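Side-chain contacts in mycobacterial cidal antitoxin MbcA (Mycobacterium tuberculosis, PDB 6FKG), which neutralises its cognate toxin MbcT, an NAD+ phosphorylase, by blocking access to the toxin's active site: residues 13-16 with 17-20; 35-38 with 39-43; 52-55 with 56-59; 75-79 with 80-84. All blocks are in the same frame, centred on the assembly; numbering follows the deposited sequence.

Interaction 1: 13-16 with 17-20; sequences SGAI and ERLG
Arg-18 folds back along helix 7-19 and lays its guanidinium over the backbone of the preceding turn. Gly-14 O sits 3.3 Å above the guanidinium plane, over its centre, while Ala-15 N, offset toward the rim of the same face, is 3.3 Å from Arg-18 NH2. The chain runs nearly straight through CD and then bends at chi3 (-67°), the turn that swings the planar group back over the peptide. With no side chain at Gly-14, the arginine can lie this close to the main chain. The terminal NH2 has its strong partner on another helix, forming a salt bridge with Asp-63 of helix 52-65.

Residues 13-19 form the last two turns of the helix, and Gly-20 is the first residue beyond it. Glu-17 N donates to Ser-13 O at 2.9 Å and Arg-18 N to Gly-14 O at 3.0 Å, both regular i to i+4 bonds, whereas Leu-19 N splits between Ala-15 O and Ile-16 O, and Gly-20 N reaches Ile-16 O, all weakly. Gly-20 leaves the helix with positive phi (79°), a conformation that glycine adopts readily.

Ser-13 and Glu-17, one turn apart, are joined by a water that lies 2.6 Å from Ser-13 OG and donates to Glu-17 OE2 at 2.8 Å. The glutamate chain bends at chi2 (-49°), and its OE2 also passes 3.9 Å from Ile-16 CG2. Small Ala-15 fits closely against Ala-59 of helix 52-65, and branched Ile-16 touches Leu-58 of helix 52-65 and Val-26 of helix 23-30.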
# COMPACT_ATOMS: atom_id res chain seq x y z
N SER C 13 -15.90 -19.83 26.14
CA SER C 13 -16.12 -21.27 26.04
C SER C 13 -17.62 -21.61 25.99
O SER C 13 -18.05 -22.47 25.21
CB SER C 13 -15.46 -21.98 27.22
OG SER C 13 -15.62 -23.37 27.11
N GLY C 14 -18.40 -20.93 26.82
CA GLY C 14 -19.84 -21.16 26.87
C GLY C 14 -20.50 -20.89 25.53
O GLY C 14 -21.34 -21.67 25.07
N ALA C 15 -20.11 -19.79 24.89
CA ALA C 15 -20.62 -19.44 23.57
C ALA C 15 -20.28 -20.54 22.54
O ALA C 15 -21.13 -20.95 21.76
CB ALA C 15 -20.07 -18.08 23.12
N ILE C 16 -19.03 -21.01 22.57
CA ILE C 16 -18.59 -22.09 21.67
C ILE C 16 -19.37 -23.39 21.85
O ILE C 16 -19.80 -24.02 20.88
CB ILE C 16 -17.09 -22.42 21.87
CG1 ILE C 16 -16.23 -21.22 21.49
CG2 ILE C 16 -16.68 -23.67 21.07
CD1 ILE C 16 -16.60 -20.61 20.16
N GLU C 17 -19.54 -23.80 23.10
CA GLU C 17 -20.17 -25.07 23.39
C GLU C 17 -21.65 -25.04 23.03
O GLU C 17 -22.21 -26.05 22.59
CB GLU C 17 -19.97 -25.44 24.86
CG GLU C 17 -18.53 -25.80 25.20
CD GLU C 17 -17.91 -26.80 24.23
OE1 GLU C 17 -18.56 -27.83 23.93
OE2 GLU C 17 -16.78 -26.56 23.76
N ARG C 18 -22.28 -23.88 23.21
CA ARG C 18 -23.70 -23.76 22.88
C ARG C 18 -23.93 -23.94 21.38
O ARG C 18 -24.98 -24.43 20.96
CB ARG C 18 -24.26 -22.41 23.36
CG ARG C 18 -24.52 -22.36 24.86
CD ARG C 18 -25.28 -21.11 25.28
NE ARG C 18 -24.49 -19.89 25.09
CZ ARG C 18 -23.64 -19.40 25.98
NH1 ARG C 18 -23.45 -20.03 27.14
NH2 ARG C 18 -22.97 -18.28 25.73
N LEU C 19 -22.94 -23.58 20.58
CA LEU C 19 -23.03 -23.73 19.14
C LEU C 19 -22.57 -25.13 18.69
O LEU C 19 -22.83 -25.54 17.56
CB LEU C 19 -22.20 -22.65 18.45
CG LEU C 19 -22.12 -22.56 16.93
CD1 LEU C 19 -23.49 -22.43 16.33
CD2 LEU C 19 -21.24 -21.35 16.55
N GLY C 20 -21.89 -25.84 19.57
CA GLY C 20 -21.48 -27.21 19.29
C GLY C 20 -20.26 -27.36 18.41
O GLY C 20 -20.05 -28.41 17.79
O HOH W 1 -15.08 -24.73 24.95

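Interaction 2: 35-38 with 39-43; sequences RSVA and RWTAG
Arg-35 and Arg-39 are joined through the main chain of helix 34-41: Arg-39 N donates to Arg-35 O at 2.9 Å, and Trp-40 N to Ser-36 O and Thr-41 N to Val-37 O continue the alpha-helical pattern. The bond from Ala-42 N to Ala-38 O is weak, and Gly-43, with a bond from its N to Trp-40 O at 2.9 Å, closes the helix in a Schellman motif, whose positive phi glycine adopts easily.

The two arginine chains run side by side in the same direction, each bent at chi3, with Arg-35 NH1 3.7 Å from Arg-39 CD and the guanidinium planes 50° apart. Long and cationic, both reach the toxin: Arg-35 forms a salt bridge with Asp-119 of MbcT and Arg-39 with Glu-111 of MbcT, while Arg-39 also donates to Val-45 O. These acids probably offset the like charges of Arg-35 NH1 and Arg-39 NE, 4.4 Å apart.

Thr-41 turns its hydroxyl back over the last turn with chi1 at 52°, placing OG1 2.8 Å from Val-37 O and 3.0 Å from Ala-38 O; its one proton could serve either carbonyl.

Within the antitoxin, Val-37 packs on Tyr-23, Val-26 and Val-30 of helix 23-30, and the broad indole of Trp-40 covers Ala-9 and Val-12 of helix 7-19, with Thr-41 resting on Ser-13 beside it.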
# COMPACT_ATOMS: atom_id res chain seq x y z
N ARG C 35 -5.62 -28.39 20.68
CA ARG C 35 -5.21 -28.45 22.08
C ARG C 35 -5.10 -27.05 22.68
O ARG C 35 -5.48 -26.83 23.83
CB ARG C 35 -3.88 -29.18 22.25
CG ARG C 35 -3.45 -29.24 23.71
CD ARG C 35 -2.30 -30.21 23.96
NE ARG C 35 -1.07 -29.79 23.31
CZ ARG C 35 -0.12 -29.05 23.88
NH1 ARG C 35 -0.27 -28.64 25.14
NH2 ARG C 35 0.96 -28.72 23.20
N SER C 36 -4.57 -26.10 21.91
CA SER C 36 -4.45 -24.73 22.39
C SER C 36 -5.82 -24.10 22.67
O SER C 36 -5.98 -23.35 23.64
CB SER C 36 -3.66 -23.89 21.38
OG SER C 36 -2.29 -24.29 21.36
N VAL C 37 -6.81 -24.41 21.84
CA VAL C 37 -8.16 -23.89 22.06
C VAL C 37 -8.77 -24.52 23.31
O VAL C 37 -9.39 -23.83 24.13
CB VAL C 37 -9.08 -24.14 20.84
CG1 VAL C 37 -10.52 -23.77 21.17
CG2 VAL C 37 -8.58 -23.35 19.65
N ALA C 38 -8.59 -25.83 23.45
CA ALA C 38 -9.13 -26.55 24.60
C ALA C 38 -8.55 -26.01 25.90
O ALA C 38 -9.29 -25.80 26.86
CB ALA C 38 -8.87 -28.06 24.48
N ARG C 39 -7.24 -25.79 25.91
CA ARG C 39 -6.55 -25.26 27.09
C ARG C 39 -6.96 -23.82 27.40
O ARG C 39 -7.21 -23.48 28.56
CB ARG C 39 -5.03 -25.34 26.91
CG ARG C 39 -4.48 -26.76 27.06
CD ARG C 39 -2.95 -26.80 26.98
NE ARG C 39 -2.30 -25.92 27.95
CZ ARG C 39 -2.08 -26.24 29.23
NH1 ARG C 39 -2.45 -27.42 29.71
NH2 ARG C 39 -1.48 -25.36 30.03
N TRP C 40 -7.01 -22.98 26.37
CA TRP C 40 -7.41 -21.59 26.54
C TRP C 40 -8.80 -21.50 27.15
O TRP C 40 -9.02 -20.77 28.12
CB TRP C 40 -7.36 -20.84 25.20
CG TRP C 40 -7.50 -19.35 25.35
CD1 TRP C 40 -6.49 -18.43 25.43
CD2 TRP C 40 -8.72 -18.61 25.47
NE1 TRP C 40 -7.01 -17.17 25.57
CE2 TRP C 40 -8.37 -17.25 25.60
CE3 TRP C 40 -10.07 -18.96 25.46
CZ2 TRP C 40 -9.34 -16.24 25.73
CZ3 TRP C 40 -11.02 -17.96 25.59
CH2 TRP C 40 -10.65 -16.62 25.72
N THR C 41 -9.75 -22.26 26.59
CA THR C 41 -11.12 -22.22 27.08
C THR C 41 -11.25 -22.85 28.46
O THR C 41 -12.24 -22.64 29.16
CB THR C 41 -12.09 -22.91 26.11
OG1 THR C 41 -11.61 -24.23 25.81
CG2 THR C 41 -12.23 -22.12 24.83
N ALA C 42 -10.25 -23.64 28.86
CA ALA C 42 -10.23 -24.24 30.19
C ALA C 42 -9.49 -23.32 31.16
O ALA C 42 -9.29 -23.67 32.32
CB ALA C 42 -9.59 -25.63 30.15
N GLY C 43 -9.09 -22.15 30.67
CA GLY C 43 -8.41 -21.17 31.50
C GLY C 43 -6.97 -21.52 31.82
O GLY C 43 -6.38 -20.93 32.73

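Interaction 3: 52-55 with 56-59; sequences KQRL and IELA
The opening two turns of helix 52-65 carry a carboxylate held from two sides, with Glu-57 receiving Gln-53 one full turn earlier and Arg-54 three residues back. Gln-53 NE2 donates to Glu-57 OE2 at 2.6 Å in a nearly straight bond (168°), in the plane of the amide and on the syn side of the oxygen, although the amide and carboxylate planes stand 76° apart. Arg-54 NH1 meets the other oxygen, Glu-57 OE1, at 3.0 Å in a salt bridge, also on the syn side. Here the guanidinium and carboxylate planes are nearly parallel, but OE1 lies tilted out of the guanidinium plane and the bond is clearly bent.

The arginine chain reaches this place by bending at chi2 (-72°), which brings its CD within 3.4 Å of Glu-57 OE1. Its NE has a different partner, Arg-95 O. With each oxygen engaged, the carboxylate's rotation is restrained, and the nearby positive charge would probably favour its ionised form.

On another side of the helix, extended Lys-52 passes Ile-56, with CE 3.9 Å from Ile-56 CD1, and its NZ donates to Leu-5 O of MbcT; Ile-56 packs on the same toxin residue. Leu-55 and Leu-58 form the core face, against Val-26 of helix 23-30.

Side-chain pairs spaced i to i+3 and i to i+4, in step with Glu-57 N bonded to Gln-53 O, are typical braces along the flank of an alpha helix.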
# COMPACT_ATOMS: atom_id res chain seq x y z
N LYS C 52 -6.46 -14.48 20.04
CA LYS C 52 -7.51 -14.20 21.02
C LYS C 52 -8.61 -13.29 20.46
O LYS C 52 -9.78 -13.46 20.77
CB LYS C 52 -6.90 -13.57 22.27
CG LYS C 52 -7.93 -13.04 23.26
CD LYS C 52 -7.23 -12.47 24.49
CE LYS C 52 -8.18 -11.62 25.32
NZ LYS C 52 -7.47 -11.03 26.47
N GLN C 53 -8.22 -12.32 19.65
CA GLN C 53 -9.19 -11.43 19.02
C GLN C 53 -10.20 -12.24 18.20
O GLN C 53 -11.40 -11.98 18.25
CB GLN C 53 -8.48 -10.41 18.12
CG GLN C 53 -9.44 -9.41 17.47
CD GLN C 53 -8.81 -8.65 16.30
OE1 GLN C 53 -7.63 -8.30 16.33
NE2 GLN C 53 -9.60 -8.40 15.25
N ARG C 54 -9.73 -13.24 17.46
CA ARG C 54 -10.63 -14.06 16.66
C ARG C 54 -11.54 -14.94 17.52
O ARG C 54 -12.70 -15.15 17.17
CB ARG C 54 -9.85 -14.94 15.68
CG ARG C 54 -9.19 -14.19 14.55
CD ARG C 54 -10.20 -13.68 13.53
NE ARG C 54 -9.48 -13.01 12.45
CZ ARG C 54 -9.18 -11.72 12.44
NH1 ARG C 54 -9.58 -10.92 13.43
NH2 ARG C 54 -8.48 -11.22 11.43
N LEU C 55 -11.03 -15.45 18.64
CA LEU C 55 -11.85 -16.23 19.56
C LEU C 55 -13.02 -15.39 20.08
O LEU C 55 -14.16 -15.86 20.17
CB LEU C 55 -11.03 -16.75 20.74
CG LEU C 55 -10.45 -18.16 20.74
CD1 LEU C 55 -9.74 -18.38 22.06
CD2 LEU C 55 -11.53 -19.22 20.53
N ILE C 56 -12.73 -14.14 20.43
CA ILE C 56 -13.77 -13.27 20.94
C ILE C 56 -14.78 -12.95 19.85
O ILE C 56 -16.00 -12.96 20.08
CB ILE C 56 -13.18 -11.98 21.51
CG1 ILE C 56 -12.34 -12.32 22.73
CG2 ILE C 56 -14.29 -10.99 21.85
CD1 ILE C 56 -11.39 -11.21 23.15
N GLU C 57 -14.29 -12.70 18.64
CA GLU C 57 -15.18 -12.40 17.53
C GLU C 57 -16.09 -13.60 17.22
O GLU C 57 -17.27 -13.45 16.94
CB GLU C 57 -14.37 -11.99 16.31
CG GLU C 57 -13.70 -10.62 16.52
CD GLU C 57 -12.58 -10.34 15.54
OE1 GLU C 57 -12.28 -11.21 14.71
OE2 GLU C 57 -12.00 -9.23 15.61
N LEU C 58 -15.52 -14.79 17.30
CA LEU C 58 -16.31 -16.02 17.10
C LEU C 58 -17.39 -16.17 18.18
O LEU C 58 -18.52 -16.56 17.89
CB LEU C 58 -15.39 -17.23 17.10
CG LEU C 58 -16.07 -18.59 16.96
CD1 LEU C 58 -16.92 -18.66 15.67
CD2 LEU C 58 -15.01 -19.70 17.00
N ALA C 59 -17.04 -15.85 19.43
CA ALA C 59 -18.02 -15.85 20.52
C ALA C 59 -19.15 -14.84 20.26
O ALA C 59 -20.32 -15.16 20.46
CB ALA C 59 -17.33 -15.58 21.87

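Interaction 4: 75-79 with 80-84; sequences NVWMF and SPNRL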
# COMPACT_ATOMS: atom_id res chain seq x y z
N ASN C 75 -25.15 -24.43 13.75
CA ASN C 75 -23.88 -25.09 13.49
C ASN C 75 -23.63 -25.31 11.99
O ASN C 75 -22.60 -24.93 11.46
CB ASN C 75 -23.84 -26.41 14.25
CG ASN C 75 -22.53 -27.12 14.10
OD1 ASN C 75 -22.21 -27.64 13.03
ND2 ASN C 75 -21.77 -27.19 15.18
N VAL C 76 -24.59 -25.93 11.31
CA VAL C 76 -24.51 -26.12 9.86
C VAL C 76 -24.32 -24.79 9.12
O VAL C 76 -23.54 -24.69 8.17
CB VAL C 76 -25.80 -26.80 9.33
CG1 VAL C 76 -25.79 -26.87 7.81
CG2 VAL C 76 -25.97 -28.20 9.96
N TRP C 77 -25.06 -23.78 9.54
CA TRP C 77 -25.00 -22.45 8.91
C TRP C 77 -23.59 -21.86 8.89
O TRP C 77 -23.19 -21.21 7.91
CB TRP C 77 -25.95 -21.51 9.64
CG TRP C 77 -26.12 -20.15 9.07
CD1 TRP C 77 -27.03 -19.77 8.12
CD2 TRP C 77 -25.42 -18.96 9.46
NE1 TRP C 77 -26.92 -18.41 7.88
CE2 TRP C 77 -25.93 -17.90 8.68
CE3 TRP C 77 -24.38 -18.69 10.36
CZ2 TRP C 77 -25.46 -16.58 8.79
CZ3 TRP C 77 -23.91 -17.38 10.47
CH2 TRP C 77 -24.46 -16.35 9.70
N MET C 78 -22.84 -22.08 9.96
CA MET C 78 -21.48 -21.54 10.05
C MET C 78 -20.61 -22.09 8.93
O MET C 78 -19.71 -21.39 8.47
CB MET C 78 -20.84 -21.88 11.41
CG MET C 78 -21.44 -21.15 12.58
SD MET C 78 -21.08 -19.39 12.56
CE MET C 78 -19.30 -19.41 12.73
N PHE C 79 -20.90 -23.31 8.46
CA PHE C 79 -20.01 -23.94 7.48
C PHE C 79 -20.66 -24.12 6.11
O PHE C 79 -20.13 -24.83 5.25
CB PHE C 79 -19.53 -25.29 8.03
CG PHE C 79 -18.90 -25.16 9.39
CD1 PHE C 79 -17.64 -24.61 9.52
CD2 PHE C 79 -19.59 -25.52 10.54
CE1 PHE C 79 -17.06 -24.44 10.76
CE2 PHE C 79 -19.02 -25.36 11.78
CZ PHE C 79 -17.76 -24.82 11.90
N SER C 80 -21.78 -23.44 5.90
CA SER C 80 -22.48 -23.52 4.63
C SER C 80 -22.20 -22.29 3.80
O SER C 80 -22.40 -21.17 4.27
CB SER C 80 -23.98 -23.66 4.85
OG SER C 80 -24.28 -24.84 5.59
N PRO C 81 -21.76 -22.50 2.55
CA PRO C 81 -21.65 -21.40 1.59
C PRO C 81 -22.97 -20.66 1.54
O PRO C 81 -24.03 -21.27 1.35
CB PRO C 81 -21.34 -22.11 0.27
CG PRO C 81 -20.65 -23.37 0.69
CD PRO C 81 -21.36 -23.79 1.96
N ASN C 82 -22.92 -19.36 1.75
CA ASN C 82 -24.12 -18.56 1.91
C ASN C 82 -24.20 -17.56 0.76
O ASN C 82 -23.31 -16.72 0.60
CB ASN C 82 -24.08 -17.85 3.27
CG ASN C 82 -25.41 -17.24 3.67
OD1 ASN C 82 -26.04 -16.56 2.88
ND2 ASN C 82 -25.84 -17.52 4.90
N ARG C 83 -25.27 -17.64 -0.03
CA ARG C 83 -25.40 -16.75 -1.19
C ARG C 83 -25.49 -15.26 -0.80
O ARG C 83 -25.20 -14.39 -1.61
CB ARG C 83 -26.61 -17.14 -2.05
CG ARG C 83 -27.98 -16.92 -1.42
CD ARG C 83 -29.07 -16.94 -2.52
NE ARG C 83 -30.42 -16.82 -1.99
CZ ARG C 83 -31.08 -15.67 -1.85
NH1 ARG C 83 -30.53 -14.51 -2.19
NH2 ARG C 83 -32.31 -15.67 -1.35
N LEU C 84 -25.87 -14.98 0.45
CA LEU C 84 -25.94 -13.59 0.91
C LEU C 84 -24.55 -13.04 1.23
O LEU C 84 -24.36 -11.82 1.38
CB LEU C 84 -26.85 -13.48 2.13
CG LEU C 84 -28.27 -13.99 1.87
CD1 LEU C 84 -29.16 -13.86 3.12
CD2 LEU C 84 -28.88 -13.24 0.69
O HOH W 2 -28.41 -16.49 6.34
O HOH W 3 -24.31 -20.08 5.87
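With chi1 at -60°, Ser-80 places OG beside its own backbone N and turns it back onto the end of helix 71-78. There it donates to Val-76 O at 2.7 Å and lies 3.4 Å from Val-76 CG1. The hydroxyl approaches well above the carbonyl plane, while Phe-79 N reaches the same oxygen from the opposite face at 3.0 Å, so two donors grip a carbonyl of the last turn. A small hydroxyl residue suits this place, where its hydroxyl stands in for the Ser-80 amide, which is close to Val-76 O but badly angled for a bond. Ser-80 N makes only a weak bond to Trp-77 O.

Trp-77 and Asn-82 each point CG anti to the backbone N (chi1 -175° and -167°), and this brings Asn-82 ND2 to 3.3 Å from Trp-77 NE1, the ring and amide planes almost perpendicular. Both nitrogens are donors, and a water at the indole's edge reconciles them by accepting from NE1 at 2.9 Å and from ND2. A second water, over one face of the indole, donates to Trp-77 O at 2.6 Å and to Ser-80 O, and accepts from ND2. The amide nitrogen thus spends its hydrogens on two waters.

The rest of the broad indole is buried against Leu-65, Val-102 and Leu-105. Asn-82 itself packs on Ala-76 of MbcT. At the other end of its amide, OD1 of Asn-82 accepts from Leu-84 N at 2.9 Å on a lone pair, in the carbonyl plane: an Asx turn, which fixes the backbone at 82-84 in the toxin-binding domain's loop between helices 71-78 and 90-95.

Overall arrangement
The four contacts follow one another along an all-helical chain, each local to a helix or its end. Interactions 1, 2 and 3 lie with centres 12 to 13 Å apart and touch pairwise: Ser-13 meets Thr-41, Ile-16 meets Leu-58, and Trp-40 meets Leu-55, so helices 7-19, 34-41 and 52-65 share one packed body. Interaction 4 lies on the opposite side of the chain's centre from interactions 2 and 3, with its centre about 26 Å from that of interaction 2, yet Met-78 reaches Leu-58 and Leu-19, and Asn-75 probably bonds to Leu-19 O. Helices 7-19 and 52-65 thus both meet helix 71-78, linking interaction 4 to the rest, and interactions 2, 3 and 4 all present residues to MbcT.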